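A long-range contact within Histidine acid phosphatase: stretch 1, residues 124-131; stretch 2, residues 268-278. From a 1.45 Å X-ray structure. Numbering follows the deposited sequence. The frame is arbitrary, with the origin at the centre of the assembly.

Stretch 1 124-131: DPLFHPVK
Stretch 2 268-278: KHNGTPLLQTI

A single water stands where a helix has lost a hydrogen bond, and through it the kinked helix is tied to a loop at least 139 residues away. Where a helix kinks, an amide and a carbonyl left unpaired can be satisfied by a water that also reaches a neighbouring segment. Helix 268-278 kinks where the N atoms of Pro 273 and Leu 274 have no bond to the preceding turn: Pro 273 has no amide hydrogen to give, whereas Leu 274 N gives its hydrogen to water 1 (2.9 Å). That water donates to Asn 270 O (2.8 Å), bridging the opened turn, while its other hydrogen goes to Leu 126 O at 2.7 Å. No direct hydrogen bond crosses the contact, so water carries its polar links. Water 2 adds a lesser one, donating to Phe 127 O (2.7 Å) and weakly to Asn 270 OD1 (3.5 Å).

The partner stretch is irregular, with helical phi/psi at 125-127 and 129-131 but no regular helical bonding. Asp 124 OD1 accepts from Leu 126 N (2.9 Å). In register, the CA of Leu 126 lies 5.2 Å from that of Pro 273, and the CA of Pro 129 lies 5.9 Å from that of Asn 270, so the chains run in opposite senses.

The two stretches bury 451 Å² between them, both sides summed. Apolar side chains supply four of the contacts, and others set carbon against oxygen. Leu 126 (chi1 t, chi2 p) sets CD1 3.9 Å from Pro 273 CB and CG 3.8 Å from CD2 of Leu 274 (chi1 m, chi2 t). The same CD1 lies 3.4 Å from Thr 277 OG1, a hydroxyl that donates to Pro 273 O (2.9 Å). Pro 129, its CB directed toward the helix, brings CG to 3.9 Å from Pro 273 CD and 3.4 Å from His 269 O, a buried carbonyl left without a partner.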

# COMPACT_ATOMS: atom_id res chain seq x y z
N ASP A 124 11.16 10.14 6.85
CA ASP A 124 11.32 9.13 7.88
C ASP A 124 12.00 7.95 7.21
O ASP A 124 11.41 7.38 6.31
CB ASP A 124 9.95 8.79 8.51
CG ASP A 124 10.01 7.69 9.55
OD1 ASP A 124 11.07 7.02 9.65
OD2 ASP A 124 9.00 7.54 10.28
N PRO A 125 13.24 7.62 7.65
CA PRO A 125 13.95 6.53 6.97
C PRO A 125 13.32 5.17 7.09
O PRO A 125 13.66 4.23 6.33
CB PRO A 125 15.29 6.54 7.65
CG PRO A 125 14.96 6.94 9.05
CD PRO A 125 14.01 8.08 8.82
N LEU A 126 12.34 5.00 7.99
CA LEU A 126 11.62 3.75 8.03
C LEU A 126 10.77 3.57 6.78
O LEU A 126 10.66 2.44 6.26
CB LEU A 126 10.67 3.69 9.22
CG LEU A 126 9.89 2.40 9.41
CD1 LEU A 126 10.78 1.20 9.68
CD2 LEU A 126 8.93 2.58 10.55
N PHE A 127 10.22 4.66 6.27
CA PHE A 127 9.35 4.63 5.11
C PHE A 127 10.09 4.92 3.80
O PHE A 127 9.66 4.38 2.74
CB PHE A 127 8.20 5.63 5.23
CG PHE A 127 7.24 5.29 6.37
CD1 PHE A 127 6.22 4.38 6.18
CD2 PHE A 127 7.38 5.87 7.62
CE1 PHE A 127 5.39 4.02 7.21
CE2 PHE A 127 6.52 5.56 8.66
CZ PHE A 127 5.51 4.64 8.44
N HIS A 128 11.10 5.78 3.86
CA HIS A 128 11.81 6.27 2.70
C HIS A 128 13.32 6.32 2.96
O HIS A 128 13.95 7.40 3.05
CB HIS A 128 11.30 7.64 2.28
CG HIS A 128 9.88 7.62 1.85
ND1 HIS A 128 8.85 8.04 2.68
CD2 HIS A 128 9.29 7.16 0.73
CE1 HIS A 128 7.70 7.90 2.05
NE2 HIS A 128 7.94 7.37 0.86
N PRO A 129 13.94 5.12 3.10
CA PRO A 129 15.36 5.07 3.43
C PRO A 129 16.26 5.67 2.35
O PRO A 129 17.31 6.24 2.63
CB PRO A 129 15.64 3.58 3.61
CG PRO A 129 14.51 2.88 2.98
CD PRO A 129 13.33 3.77 3.08
N VAL A 130 15.85 5.51 1.10
CA VAL A 130 16.66 6.05 -0.00
C VAL A 130 16.61 7.60 0.02
O VAL A 130 17.66 8.30 0.00
CB VAL A 130 16.19 5.47 -1.35
CG1 VAL A 130 16.86 6.16 -2.52
CG2 VAL A 130 16.51 3.98 -1.39
N LYS A 131 15.42 8.17 0.10
CA LYS A 131 15.31 9.64 0.18
C LYS A 131 15.98 10.18 1.45
O LYS A 131 16.61 11.23 1.43
CB LYS A 131 13.83 10.02 0.13
CG LYS A 131 13.53 11.49 0.31
CD LYS A 131 12.09 11.82 -0.14
CE LYS A 131 11.02 11.15 0.71
NZ LYS A 131 9.64 11.68 0.50
N LYS A 268 13.96 -4.03 -2.10
CA LYS A 268 14.79 -4.24 -0.91
C LYS A 268 15.48 -2.97 -0.48
O LYS A 268 15.78 -2.83 0.72
CB LYS A 268 15.79 -5.37 -1.10
CG LYS A 268 16.92 -5.01 -2.02
CD LYS A 268 17.72 -6.23 -2.41
CE LYS A 268 18.99 -5.84 -3.11
NZ LYS A 268 19.91 -7.00 -3.35
N HIS A 269 15.74 -2.03 -1.40
CA HIS A 269 16.38 -0.78 -1.01
C HIS A 269 15.38 0.11 -0.30
O HIS A 269 15.78 0.89 0.57
CB HIS A 269 17.02 -0.06 -2.20
CG HIS A 269 18.34 -0.61 -2.60
ND1 HIS A 269 18.49 -1.72 -3.41
CD2 HIS A 269 19.60 -0.22 -2.28
CE1 HIS A 269 19.77 -2.00 -3.54
NE2 HIS A 269 20.46 -1.08 -2.91
N ASN A 270 14.11 0.06 -0.68
CA ASN A 270 13.09 0.93 -0.09
C ASN A 270 12.39 0.28 1.08
O ASN A 270 11.82 1.00 1.92
CB ASN A 270 12.10 1.37 -1.15
CG ASN A 270 12.71 2.32 -2.17
OD1 ASN A 270 12.97 3.46 -1.87
ND2 ASN A 270 12.94 1.83 -3.39
N GLY A 271 12.45 -1.05 1.15
CA GLY A 271 11.66 -1.83 2.08
C GLY A 271 12.37 -2.49 3.24
O GLY A 271 11.71 -3.07 4.10
N THR A 272 13.68 -2.46 3.24
CA THR A 272 14.46 -3.16 4.27
C THR A 272 14.07 -2.69 5.69
O THR A 272 13.79 -3.54 6.54
CB THR A 272 15.97 -3.16 3.97
OG1 THR A 272 16.20 -4.14 2.94
CG2 THR A 272 16.75 -3.56 5.13
N PRO A 273 14.07 -1.38 5.96
CA PRO A 273 13.69 -1.00 7.32
C PRO A 273 12.34 -1.51 7.74
O PRO A 273 12.19 -1.98 8.89
CB PRO A 273 13.77 0.53 7.27
CG PRO A 273 14.92 0.76 6.32
CD PRO A 273 14.66 -0.26 5.21
N LEU A 274 11.36 -1.43 6.90
CA LEU A 274 10.05 -1.88 7.28
C LEU A 274 10.00 -3.37 7.49
O LEU A 274 9.38 -3.87 8.44
CB LEU A 274 8.97 -1.43 6.28
CG LEU A 274 8.36 -0.05 6.44
CD1 LEU A 274 7.54 0.31 5.21
CD2 LEU A 274 7.50 -0.04 7.70
N LEU A 275 10.62 -4.13 6.58
CA LEU A 275 10.56 -5.58 6.74
C LEU A 275 11.29 -5.99 8.02
O LEU A 275 10.80 -6.88 8.75
CB LEU A 275 11.11 -6.32 5.52
CG LEU A 275 10.87 -7.84 5.54
CD1 LEU A 275 9.41 -8.14 5.51
CD2 LEU A 275 11.57 -8.47 4.35
N GLN A 276 12.43 -5.38 8.32
CA GLN A 276 13.11 -5.72 9.55
C GLN A 276 12.24 -5.39 10.77
O GLN A 276 12.19 -6.15 11.74
CB GLN A 276 14.46 -4.94 9.64
CG GLN A 276 15.43 -5.40 10.69
CD GLN A 276 16.35 -6.50 10.20
OE1 GLN A 276 16.14 -7.16 9.13
NE2 GLN A 276 17.37 -6.71 10.96
N THR A 277 11.61 -4.22 10.75
CA THR A 277 10.74 -3.79 11.83
C THR A 277 9.56 -4.75 12.05
O THR A 277 9.26 -5.16 13.18
CB THR A 277 10.25 -2.37 11.56
OG1 THR A 277 11.39 -1.51 11.59
CG2 THR A 277 9.29 -1.85 12.61
N ILE A 278 8.94 -5.14 10.95
CA ILE A 278 7.82 -6.09 11.01
C ILE A 278 8.26 -7.43 11.56
O ILE A 278 7.65 -7.99 12.51
CB ILE A 278 7.20 -6.27 9.60
CG1 ILE A 278 6.48 -4.99 9.20
CG2 ILE A 278 6.23 -7.45 9.57
CD1 ILE A 278 6.14 -4.85 7.74
O HOH W 1 11.36 0.42 4.64
O HOH W 2 10.16 4.06 0.09